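Local coordinates for mitogen-activated protein kinase, putative (Map kinase-like protein) (PDB 3PG1) that probably phosphorylates serine and threonine residues of target proteins using ATP, as a mitogen-activated protein kinase of the parasite Leishmania major, at residues I47-K52 and Y110-L115; V76-R81 and F337-S342; H135-M140 and H317-S322; V247-T252 and P278-T283. All blocks are in the same frame, centred on the assembly; numbering follows the deposited sequence.

In the fold
From the N terminus, residues 47-52 open contact 1, which closes at 110-115 and pairs two neighbouring strands of the N-lobe sheet. Within that loop lies helix 70-85, where 76-81 opens contact 2; its partner 337-342 comes late in the chain, so contacts 1 and 2 cross, and they touch through Leu111 and Ile80. Contact 2 ties the C-terminal extension to the N-lobe. The long loop it closes holds contact 3, joining helix 133-152 to the chain at 317-322 in the C-lobe. Contact 3 in turn encloses contact 4, where the end of helix 239-250 meets 278-283. Contacts 1 and 4 lie far apart, with centres about 44 Å from each other.

Contact 1 (I47-K52 and Y110-L115); sequences IPVAIK and YLVTEL
Val112 presses CG1 against CB of Val49 at 3.7 Å, and Ile51 lies alongside the same methyl, its CG1 4.1 Å from Val112 CG1. CG1 of Val112 stands anti to its backbone N (chi1 -167°), which brings this branch to the partner strand. On the other face, Ala50 CB meets Thr113 OG1 at 3.8 Å and is also touched by Leu115 CD1. Lys52 and Leu111 run side by side there, with CB of Lys52 4.0 Å from CB of Leu111. Beneath these side chains the strands are antiparallel: Ala50 N binds Thr113 O at 2.8 Å, Thr113 N returns the bond to Ala50 O, and Lys52 and Leu111 exchange a second pair. These are neighbouring inner strands of the five-stranded kinase N-lobe sheet; 48-54 carries the VAIK sequence, and Thr113 holds the gatekeeper position of the family, just before the hinge. Past the last bridge, Leu115 N hydrogen-bonds Pro48 O. Farther out, Val38 of strand 36-42 packs on Ala50 and Lys52. Lys52, the VAIK lysine, makes through NZ a long, weak ion pair with Glu79 of helix 70-85, its expected partner glutamate in kinases. Behind Ile51 lies Leu13 of helix 7-19, and Glu16 of that helix binds Tyr110 OH.

Contact 2 (V76-R81 and F337-S342); sequences VLREIR and FHFDES
Arg81 reaches across to the backbone of His338: NH1 of Arg81 hydrogen-bonds His338 O at 2.7 Å, in the carbonyl plane and on a lone pair, with the oxygen near the guanidinium plane. NH2 of Arg81 adds a weak bond to the same oxygen. A water extends the grip, accepting from Arg81 NH2 at 2.8 Å and from His338 N. Glu356 of helix 346-360 makes a salt bridge to Arg81 NE, so both the loop and the C-terminal helix hold this guanidinium. The second charged pair is looser: Arg78 NE and Glu341 OE2 form a weak salt bridge at 3.4 Å, the guanidinium and carboxylate planes 60° apart. Within the loop, Asp340 OD1 accepts from Ser342 N in an Asx turn.

The rings supply the rest. CG of Arg78, anti to its backbone N (chi1 -163°), is laid over the face of Phe339, 4.1 Å from the ring centroid, while Leu77 CG meets CE1 at the edge of that ring at 4.0 Å. Phe337 places CE1 over one face of the Arg81 guanidinium, 3.8 Å above its plane and toward the rim, the two planes tilted by 30°; the edge of the Phe337 ring faces Arg81 CB. Such packing is characteristic of MAP kinases, whose chain returns after the C-lobe to lean its C-terminal extension on the N-lobe helix, here 70-85.

Contact 3 (H135-M140 and H317-S322); sequences HIQYFM and HPYFES
Tyr319, whose ring lies against Gln137, is fixed at its backbone by His317: Tyr319 N donates to His317 ND1 at 3.0 Å, close to the imidazole plane. The other imidazole nitrogen, NE2, is hydrogen-bonded to Asp295 of helix 291-300, so a second residue positions the one that holds the tyrosine. From the short 3-10 turn at 318-320, part of the His-Pro-Tyr-Phe sequence at the end of the kinase C-lobe, the rings of Tyr319 and Phe320 reach helix 133-152. Tyr319 and Gln137 slide past each other in opposite directions. CG of Gln137, anti to its backbone N (chi1 -176°), stands over the tyrosine face, 4.3 Å from the ring centroid and 25° off the normal, a CH-pi contact. OH of Tyr319 passes beyond it, 3.2 Å from Gln137 CA and 3.5 Å from Ile136 CG2. Phe320 turns its edge to the helix: CE2 of its ring is 3.4 Å from Gln137 O, and CZ of the ring is 3.8 Å from Met140 CB, both partners near the ring plane. One face of Phe320 is covered by Tyr319 CD2, 3.4 Å above the centre, so the two rings of the turn brace each other. Around this C-lobe contact, Tyr319 also packs on Met224 of helix 214-229 and Phe320 on Leu296 of helix 291-300, wedging the turn between those two helices and helix 133-152.

Contact 4 (V247-T252 and P278-T283); sequences VEVVGT and PARAWT
Val249 is set between two flat groups, one to each methyl. Its CG1 lies over the face of Trp282, 3.9 Å from the centroid of the six-membered ring and 3.4 Å from Trp282 CH2, the two side chains crossing at about a right angle in a CH-pi contact. CG2 of Val249 instead covers one face of the Arg280 guanidinium, 3.6 Å above its plane and toward the rim. With CG1 anti to the backbone N (chi1 162°), the two methyls divide in this way. Val250 CG1 adds a glancing approach to Trp282 CZ2 at 4.1 Å. These segments flank residues 253-277 in the C-lobe, the region where MAP kinases carry their insert after helix 239-250. Arg280, its chain bent, runs beside Glu248 and points the same way; their salt bridge is long, with Glu248 OE1 3.9 Å from Arg280 NH1. A hydrogen bond from Arg280 N to Val249 O (3.1 Å) joins the backbones. Gly251 leaves the helix with positive phi (91°) and brings its CA to 3.8 Å from Ala279 CA, a shape that suits glycine, since a side-chain carbon would collide with Val250 O. Beyond, Trp282 rests on Leu294, Ile297 and Ala298 of helix 291-300, while Thr252 OG1 bonds to Val277 N.

Contact 1 (I47-K52 and Y110-L115)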
# COMPACT_ATOMS: atom_id res chain seq x y z
N ILE A 47 22.37 10.12 -0.61
CA ILE A 47 20.94 9.82 -0.44
C ILE A 47 20.68 8.47 0.28
O ILE A 47 21.14 7.42 -0.19
CB ILE A 47 20.14 9.95 -1.76
N PRO A 48 19.95 8.49 1.44
CA PRO A 48 19.69 7.24 2.18
C PRO A 48 18.82 6.24 1.41
O PRO A 48 17.80 6.62 0.80
CB PRO A 48 18.98 7.72 3.46
CG PRO A 48 19.31 9.20 3.56
CD PRO A 48 19.37 9.66 2.14
N VAL A 49 19.26 4.97 1.44
CA VAL A 49 18.58 3.87 0.75
C VAL A 49 18.32 2.69 1.68
O VAL A 49 19.01 2.52 2.69
CB VAL A 49 19.28 3.40 -0.57
CG1 VAL A 49 19.20 4.47 -1.66
CG2 VAL A 49 20.73 2.96 -0.33
N ALA A 50 17.30 1.90 1.33
CA ALA A 50 16.94 0.67 2.01
C ALA A 50 17.40 -0.43 1.04
O ALA A 50 17.01 -0.43 -0.14
CB ALA A 50 15.43 0.60 2.23
N ILE A 51 18.28 -1.31 1.50
CA ILE A 51 18.79 -2.38 0.64
C ILE A 51 18.29 -3.74 1.11
O ILE A 51 18.72 -4.25 2.16
CB ILE A 51 20.32 -2.33 0.42
CG1 ILE A 51 20.77 -0.94 -0.13
CG2 ILE A 51 20.76 -3.47 -0.52
CD1 ILE A 51 22.21 -0.52 0.25
N LYS A 52 17.37 -4.32 0.32
CA LYS A 52 16.78 -5.63 0.57
C LYS A 52 17.57 -6.70 -0.17
O LYS A 52 17.85 -6.56 -1.36
CB LYS A 52 15.29 -5.65 0.16
CG LYS A 52 14.54 -6.91 0.63
CD LYS A 52 13.09 -6.86 0.19
CE LYS A 52 12.40 -8.20 0.27
NZ LYS A 52 11.01 -8.14 -0.26
N TYR A 110 18.84 -8.32 -5.12
CA TYR A 110 19.02 -7.10 -4.34
C TYR A 110 18.07 -6.05 -4.83
O TYR A 110 17.95 -5.81 -6.04
CB TYR A 110 20.47 -6.61 -4.38
CG TYR A 110 21.48 -7.68 -4.02
CD1 TYR A 110 21.97 -7.79 -2.73
CD2 TYR A 110 21.94 -8.58 -4.98
CE1 TYR A 110 22.90 -8.77 -2.39
CE2 TYR A 110 22.84 -9.59 -4.64
CZ TYR A 110 23.33 -9.68 -3.35
OH TYR A 110 24.21 -10.68 -3.02
N LEU A 111 17.39 -5.43 -3.87
CA LEU A 111 16.39 -4.42 -4.12
C LEU A 111 16.70 -3.17 -3.37
O LEU A 111 16.84 -3.18 -2.14
CB LEU A 111 15.02 -4.97 -3.74
CG LEU A 111 14.60 -6.17 -4.55
CD1 LEU A 111 13.47 -6.92 -3.87
CD2 LEU A 111 14.28 -5.76 -5.99
N VAL A 112 16.81 -2.09 -4.11
CA VAL A 112 17.14 -0.79 -3.54
C VAL A 112 15.98 0.19 -3.73
O VAL A 112 15.49 0.39 -4.86
CB VAL A 112 18.47 -0.25 -4.10
CG1 VAL A 112 18.97 0.93 -3.27
CG2 VAL A 112 19.54 -1.34 -4.18
N THR A 113 15.55 0.80 -2.61
CA THR A 113 14.50 1.82 -2.61
C THR A 113 15.00 2.97 -1.74
O THR A 113 15.88 2.75 -0.91
CB THR A 113 13.14 1.24 -2.16
OG1 THR A 113 13.26 0.61 -0.88
CG2 THR A 113 12.54 0.26 -3.17
N GLU A 114 14.49 4.18 -1.95
CA GLU A 114 14.87 5.34 -1.16
C GLU A 114 14.36 5.12 0.27
O GLU A 114 13.21 4.74 0.44
CB GLU A 114 14.28 6.64 -1.76
CG GLU A 114 14.88 7.91 -1.17
CD GLU A 114 14.15 9.22 -1.43
OE1 GLU A 114 14.24 10.12 -0.57
OE2 GLU A 114 13.50 9.35 -2.49
N LEU A 115 15.20 5.34 1.28
CA LEU A 115 14.75 5.19 2.66
C LEU A 115 14.05 6.51 3.04
O LEU A 115 14.69 7.57 3.02
CB LEU A 115 15.93 4.90 3.59
CG LEU A 115 15.60 4.50 5.03
CD1 LEU A 115 15.18 3.03 5.11
CD2 LEU A 115 16.80 4.71 5.91

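Contact 2 (V76-R81 and F337-S342)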
# COMPACT_ATOMS: atom_id res chain seq x y z
N VAL A 76 8.07 -13.23 -5.74
CA VAL A 76 9.06 -12.15 -5.74
C VAL A 76 9.11 -11.43 -7.11
O VAL A 76 9.22 -10.20 -7.15
CB VAL A 76 10.46 -12.59 -5.22
CG1 VAL A 76 11.36 -11.38 -4.98
CG2 VAL A 76 10.33 -13.38 -3.92
N LEU A 77 8.99 -12.19 -8.23
CA LEU A 77 8.98 -11.63 -9.58
C LEU A 77 7.79 -10.66 -9.75
O LEU A 77 7.96 -9.58 -10.30
CB LEU A 77 8.94 -12.73 -10.67
CG LEU A 77 9.00 -12.23 -12.12
CD1 LEU A 77 10.26 -11.42 -12.39
CD2 LEU A 77 8.85 -13.37 -13.10
N ARG A 78 6.62 -11.04 -9.21
CA ARG A 78 5.43 -10.18 -9.26
C ARG A 78 5.63 -8.89 -8.44
O ARG A 78 5.27 -7.82 -8.91
CB ARG A 78 4.18 -10.94 -8.81
CG ARG A 78 2.91 -10.20 -9.25
CD ARG A 78 1.62 -10.94 -8.97
NE ARG A 78 0.47 -10.23 -9.55
CZ ARG A 78 -0.17 -9.23 -8.96
NH1 ARG A 78 0.20 -8.80 -7.76
NH2 ARG A 78 -1.20 -8.65 -9.57
N GLU A 79 6.23 -9.00 -7.24
CA GLU A 79 6.49 -7.83 -6.40
C GLU A 79 7.45 -6.87 -7.12
O GLU A 79 7.29 -5.65 -7.07
CB GLU A 79 7.13 -8.25 -5.06
CG GLU A 79 6.21 -9.06 -4.15
CD GLU A 79 6.78 -9.38 -2.78
OE1 GLU A 79 7.88 -8.89 -2.45
OE2 GLU A 79 6.10 -10.10 -2.02
N ILE A 80 8.45 -7.43 -7.79
CA ILE A 80 9.47 -6.69 -8.54
C ILE A 80 8.90 -6.04 -9.78
O ILE A 80 9.18 -4.87 -10.03
CB ILE A 80 10.71 -7.62 -8.78
CG1 ILE A 80 11.74 -7.42 -7.67
CG2 ILE A 80 11.35 -7.50 -10.17
CD1 ILE A 80 11.28 -7.86 -6.30
N ARG A 81 8.16 -6.80 -10.57
CA ARG A 81 7.53 -6.29 -11.79
C ARG A 81 6.59 -5.11 -11.48
O ARG A 81 6.60 -4.13 -12.21
CB ARG A 81 6.77 -7.43 -12.52
CG ARG A 81 7.73 -8.42 -13.25
CD ARG A 81 7.21 -8.89 -14.60
NE ARG A 81 6.68 -7.77 -15.36
CZ ARG A 81 5.47 -7.73 -15.90
NH1 ARG A 81 4.68 -8.81 -15.86
NH2 ARG A 81 5.05 -6.65 -16.53
N PHE A 337 -1.02 -2.85 -16.02
CA PHE A 337 -0.08 -3.87 -15.56
C PHE A 337 -0.65 -5.25 -15.95
O PHE A 337 -1.85 -5.51 -15.80
CB PHE A 337 0.16 -3.78 -14.04
CG PHE A 337 1.08 -4.86 -13.51
CD1 PHE A 337 2.45 -4.80 -13.71
CD2 PHE A 337 0.56 -5.96 -12.82
CE1 PHE A 337 3.29 -5.81 -13.23
CE2 PHE A 337 1.40 -6.96 -12.33
CZ PHE A 337 2.76 -6.90 -12.57
N HIS A 338 0.22 -6.10 -16.51
CA HIS A 338 -0.11 -7.47 -16.90
C HIS A 338 0.96 -8.39 -16.34
O HIS A 338 2.15 -8.12 -16.51
CB HIS A 338 -0.17 -7.64 -18.44
CG HIS A 338 -1.26 -6.86 -19.11
ND1 HIS A 338 -0.97 -5.77 -19.93
CD2 HIS A 338 -2.60 -7.05 -19.09
CE1 HIS A 338 -2.15 -5.33 -20.36
NE2 HIS A 338 -3.16 -6.06 -19.87
N PHE A 339 0.54 -9.42 -15.64
CA PHE A 339 1.45 -10.46 -15.16
C PHE A 339 0.89 -11.80 -15.66
O PHE A 339 -0.28 -12.12 -15.40
CB PHE A 339 1.64 -10.44 -13.64
CG PHE A 339 2.74 -11.37 -13.15
CD1 PHE A 339 4.04 -10.91 -13.00
CD2 PHE A 339 2.47 -12.71 -12.88
CE1 PHE A 339 5.06 -11.77 -12.57
CE2 PHE A 339 3.49 -13.57 -12.45
CZ PHE A 339 4.78 -13.09 -12.29
N ASP A 340 1.70 -12.54 -16.43
CA ASP A 340 1.28 -13.84 -16.96
C ASP A 340 1.53 -14.89 -15.86
O ASP A 340 2.67 -15.25 -15.59
CB ASP A 340 2.03 -14.17 -18.27
CG ASP A 340 1.40 -15.28 -19.11
OD1 ASP A 340 0.99 -16.30 -18.53
OD2 ASP A 340 1.35 -15.13 -20.35
N GLU A 341 0.45 -15.30 -15.18
CA GLU A 341 0.50 -16.24 -14.06
C GLU A 341 0.64 -17.72 -14.47
O GLU A 341 0.89 -18.57 -13.61
CB GLU A 341 -0.66 -16.00 -13.08
CG GLU A 341 -0.25 -15.12 -11.91
CD GLU A 341 -1.10 -13.88 -11.72
OE1 GLU A 341 -2.35 -14.02 -11.69
OE2 GLU A 341 -0.53 -12.78 -11.57
N SER A 342 0.56 -18.00 -15.79
CA SER A 342 0.76 -19.34 -16.36
C SER A 342 2.24 -19.77 -16.27
O SER A 342 2.54 -20.96 -16.43
CB SER A 342 0.28 -19.39 -17.81
OG SER A 342 1.23 -18.82 -18.70
O HOH W 1 2.77 -5.41 -17.67

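Contact 3 (H135-M140 and H317-S322)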
# COMPACT_ATOMS: atom_id res chain seq x y z
N HIS A 135 -2.30 20.88 5.92
CA HIS A 135 -1.45 19.69 5.79
C HIS A 135 -2.32 18.53 5.35
O HIS A 135 -1.90 17.74 4.49
CB HIS A 135 -0.79 19.32 7.14
CG HIS A 135 0.32 20.22 7.57
ND1 HIS A 135 0.41 20.66 8.89
CD2 HIS A 135 1.33 20.75 6.86
CE1 HIS A 135 1.48 21.43 8.94
NE2 HIS A 135 2.07 21.51 7.74
N ILE A 136 -3.53 18.41 5.93
CA ILE A 136 -4.46 17.29 5.58
C ILE A 136 -4.85 17.34 4.11
O ILE A 136 -4.91 16.30 3.46
CB ILE A 136 -5.71 17.21 6.51
CG1 ILE A 136 -5.27 17.02 7.99
CG2 ILE A 136 -6.70 16.05 6.07
CD1 ILE A 136 -6.35 17.24 9.08
N GLN A 137 -5.18 18.53 3.61
CA GLN A 137 -5.61 18.68 2.22
C GLN A 137 -4.46 18.27 1.28
O GLN A 137 -4.65 17.55 0.29
CB GLN A 137 -6.06 20.13 1.96
CG GLN A 137 -6.60 20.34 0.54
CD GLN A 137 -6.45 21.76 0.03
OE1 GLN A 137 -7.28 22.26 -0.72
NE2 GLN A 137 -5.40 22.45 0.42
N TYR A 138 -3.25 18.73 1.62
CA TYR A 138 -2.06 18.44 0.81
C TYR A 138 -1.76 16.94 0.78
O TYR A 138 -1.59 16.37 -0.30
CB TYR A 138 -0.86 19.25 1.33
CG TYR A 138 0.34 19.11 0.42
CD1 TYR A 138 0.43 19.84 -0.76
CD2 TYR A 138 1.39 18.26 0.75
CE1 TYR A 138 1.56 19.74 -1.58
CE2 TYR A 138 2.53 18.16 -0.06
CZ TYR A 138 2.60 18.90 -1.22
OH TYR A 138 3.66 18.76 -2.07
N PHE A 139 -1.65 16.31 1.96
CA PHE A 139 -1.40 14.87 2.08
C PHE A 139 -2.44 14.06 1.34
O PHE A 139 -2.09 13.13 0.61
CB PHE A 139 -1.38 14.41 3.58
CG PHE A 139 -0.23 14.89 4.45
CD1 PHE A 139 1.01 15.20 3.89
CD2 PHE A 139 -0.39 15.06 5.82
CE1 PHE A 139 2.06 15.67 4.70
CE2 PHE A 139 0.66 15.53 6.62
CZ PHE A 139 1.88 15.82 6.06
N MET A 140 -3.73 14.38 1.55
CA MET A 140 -4.85 13.66 0.90
C MET A 140 -4.77 13.80 -0.62
O MET A 140 -5.04 12.82 -1.33
CB MET A 140 -6.22 14.18 1.40
CG MET A 140 -6.58 13.66 2.82
SD MET A 140 -6.35 11.84 3.00
CE MET A 140 -7.44 11.20 1.73
N HIS A 317 -13.22 17.04 -6.43
CA HIS A 317 -14.10 17.54 -5.41
C HIS A 317 -13.62 18.94 -4.98
O HIS A 317 -12.42 19.16 -4.93
CB HIS A 317 -14.13 16.54 -4.20
CG HIS A 317 -15.16 16.87 -3.15
ND1 HIS A 317 -14.97 17.91 -2.24
CD2 HIS A 317 -16.36 16.29 -2.90
CE1 HIS A 317 -16.03 17.91 -1.46
NE2 HIS A 317 -16.89 16.94 -1.80
N PRO A 318 -14.56 19.88 -4.69
CA PRO A 318 -14.14 21.23 -4.27
C PRO A 318 -13.18 21.28 -3.07
O PRO A 318 -12.44 22.25 -2.96
CB PRO A 318 -15.46 21.95 -3.93
CG PRO A 318 -16.54 21.12 -4.53
CD PRO A 318 -16.03 19.73 -4.78
N TYR A 319 -13.10 20.21 -2.26
CA TYR A 319 -12.13 20.11 -1.16
C TYR A 319 -10.68 20.35 -1.65
O TYR A 319 -9.89 20.95 -0.92
CB TYR A 319 -12.24 18.73 -0.48
CG TYR A 319 -11.22 18.51 0.62
CD1 TYR A 319 -11.29 19.24 1.82
CD2 TYR A 319 -10.13 17.66 0.43
CE1 TYR A 319 -10.31 19.10 2.80
CE2 TYR A 319 -9.19 17.45 1.45
CZ TYR A 319 -9.28 18.19 2.62
OH TYR A 319 -8.38 17.98 3.63
N PHE A 320 -10.35 19.89 -2.87
CA PHE A 320 -9.01 20.07 -3.45
C PHE A 320 -8.92 21.21 -4.40
O PHE A 320 -7.89 21.34 -5.05
CB PHE A 320 -8.58 18.78 -4.21
CG PHE A 320 -8.46 17.61 -3.28
CD1 PHE A 320 -9.34 16.53 -3.38
CD2 PHE A 320 -7.50 17.60 -2.27
CE1 PHE A 320 -9.22 15.44 -2.52
CE2 PHE A 320 -7.36 16.50 -1.42
CZ PHE A 320 -8.23 15.42 -1.54
N GLU A 321 -9.95 22.06 -4.49
CA GLU A 321 -9.97 23.19 -5.45
C GLU A 321 -8.68 24.00 -5.54
O GLU A 321 -8.21 24.25 -6.66
CB GLU A 321 -11.16 24.14 -5.24
CG GLU A 321 -11.46 24.99 -6.47
CD GLU A 321 -12.80 25.69 -6.43
OE1 GLU A 321 -13.85 25.00 -6.51
OE2 GLU A 321 -12.81 26.94 -6.32
N SER A 322 -8.10 24.37 -4.40
CA SER A 322 -6.87 25.20 -4.37
C SER A 322 -5.60 24.45 -4.83
O SER A 322 -4.57 25.09 -5.05
CB SER A 322 -6.65 25.80 -2.97
OG SER A 322 -6.38 24.76 -2.03

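Contact 4 (V247-T252 and P278-T283)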
# COMPACT_ATOMS: atom_id res chain seq x y z
N VAL A 247 -21.45 0.99 10.72
CA VAL A 247 -22.89 1.27 10.59
C VAL A 247 -23.37 2.39 11.55
O VAL A 247 -24.16 3.22 11.14
CB VAL A 247 -23.71 -0.04 10.66
CG1 VAL A 247 -25.19 0.22 10.92
CG2 VAL A 247 -23.53 -0.85 9.37
N GLU A 248 -22.81 2.45 12.76
CA GLU A 248 -23.08 3.50 13.74
C GLU A 248 -22.78 4.87 13.13
O GLU A 248 -23.47 5.82 13.44
CB GLU A 248 -22.19 3.35 14.97
CG GLU A 248 -22.72 2.40 16.02
CD GLU A 248 -21.86 2.31 17.27
OE1 GLU A 248 -20.79 2.96 17.33
OE2 GLU A 248 -22.25 1.54 18.19
N VAL A 249 -21.77 4.97 12.26
CA VAL A 249 -21.40 6.22 11.62
C VAL A 249 -22.19 6.40 10.32
O VAL A 249 -22.89 7.40 10.18
CB VAL A 249 -19.85 6.32 11.41
CG1 VAL A 249 -19.49 7.39 10.37
CG2 VAL A 249 -19.13 6.59 12.73
N VAL A 250 -22.09 5.41 9.40
CA VAL A 250 -22.69 5.51 8.06
C VAL A 250 -24.21 5.22 7.95
O VAL A 250 -24.83 5.56 6.96
CB VAL A 250 -21.86 4.83 6.95
CG1 VAL A 250 -20.39 5.26 7.00
CG2 VAL A 250 -21.99 3.30 7.02
N GLY A 251 -24.78 4.60 8.93
CA GLY A 251 -26.19 4.25 8.87
C GLY A 251 -26.36 2.87 8.28
O GLY A 251 -25.50 2.37 7.55
N THR A 252 -27.47 2.25 8.64
CA THR A 252 -27.81 0.89 8.24
C THR A 252 -27.92 0.78 6.70
O THR A 252 -28.76 1.45 6.11
CB THR A 252 -29.10 0.47 8.97
OG1 THR A 252 -28.88 0.54 10.38
CG2 THR A 252 -29.57 -0.93 8.58
N PRO A 278 -29.87 5.07 12.47
CA PRO A 278 -29.72 6.22 11.57
C PRO A 278 -28.25 6.63 11.43
O PRO A 278 -27.45 6.36 12.32
CB PRO A 278 -30.55 7.31 12.26
CG PRO A 278 -30.50 6.97 13.70
CD PRO A 278 -30.32 5.49 13.83
N ALA A 279 -27.90 7.31 10.31
CA ALA A 279 -26.54 7.81 10.13
C ALA A 279 -26.30 8.91 11.19
O ALA A 279 -27.25 9.61 11.59
CB ALA A 279 -26.38 8.38 8.73
N ARG A 280 -25.04 9.03 11.69
CA ARG A 280 -24.74 10.08 12.67
C ARG A 280 -24.46 11.37 11.91
O ARG A 280 -24.23 11.32 10.69
CB ARG A 280 -23.54 9.73 13.58
CG ARG A 280 -23.85 8.62 14.59
CD ARG A 280 -23.12 8.76 15.91
NE ARG A 280 -21.66 8.88 15.80
CZ ARG A 280 -20.80 7.93 16.14
NH1 ARG A 280 -21.23 6.75 16.58
NH2 ARG A 280 -19.49 8.14 16.03
N ALA A 281 -24.51 12.53 12.61
CA ALA A 281 -24.15 13.79 11.97
C ALA A 281 -22.63 13.68 11.80
O ALA A 281 -21.93 13.22 12.72
CB ALA A 281 -24.50 14.98 12.86
N TRP A 282 -22.13 14.00 10.61
CA TRP A 282 -20.70 13.90 10.35
C TRP A 282 -19.86 14.86 11.22
O TRP A 282 -18.78 14.46 11.67
CB TRP A 282 -20.41 13.98 8.85
CG TRP A 282 -20.69 12.68 8.15
CD1 TRP A 282 -21.83 12.34 7.49
CD2 TRP A 282 -19.85 11.51 8.14
NE1 TRP A 282 -21.74 11.04 7.03
CE2 TRP A 282 -20.52 10.53 7.38
CE3 TRP A 282 -18.55 11.25 8.61
CZ2 TRP A 282 -19.94 9.30 7.08
CZ3 TRP A 282 -17.97 10.04 8.29
CH2 TRP A 282 -18.65 9.09 7.52
N THR A 283 -20.43 16.05 11.58
CA THR A 283 -19.82 17.05 12.48
C THR A 283 -19.41 16.43 13.84
O THR A 283 -18.45 16.88 14.45
CB THR A 283 -20.77 18.25 12.70
OG1 THR A 283 -22.04 17.77 13.11
CG2 THR A 283 -20.93 19.10 11.47
O HOH W 2 -26.55 5.96 14.62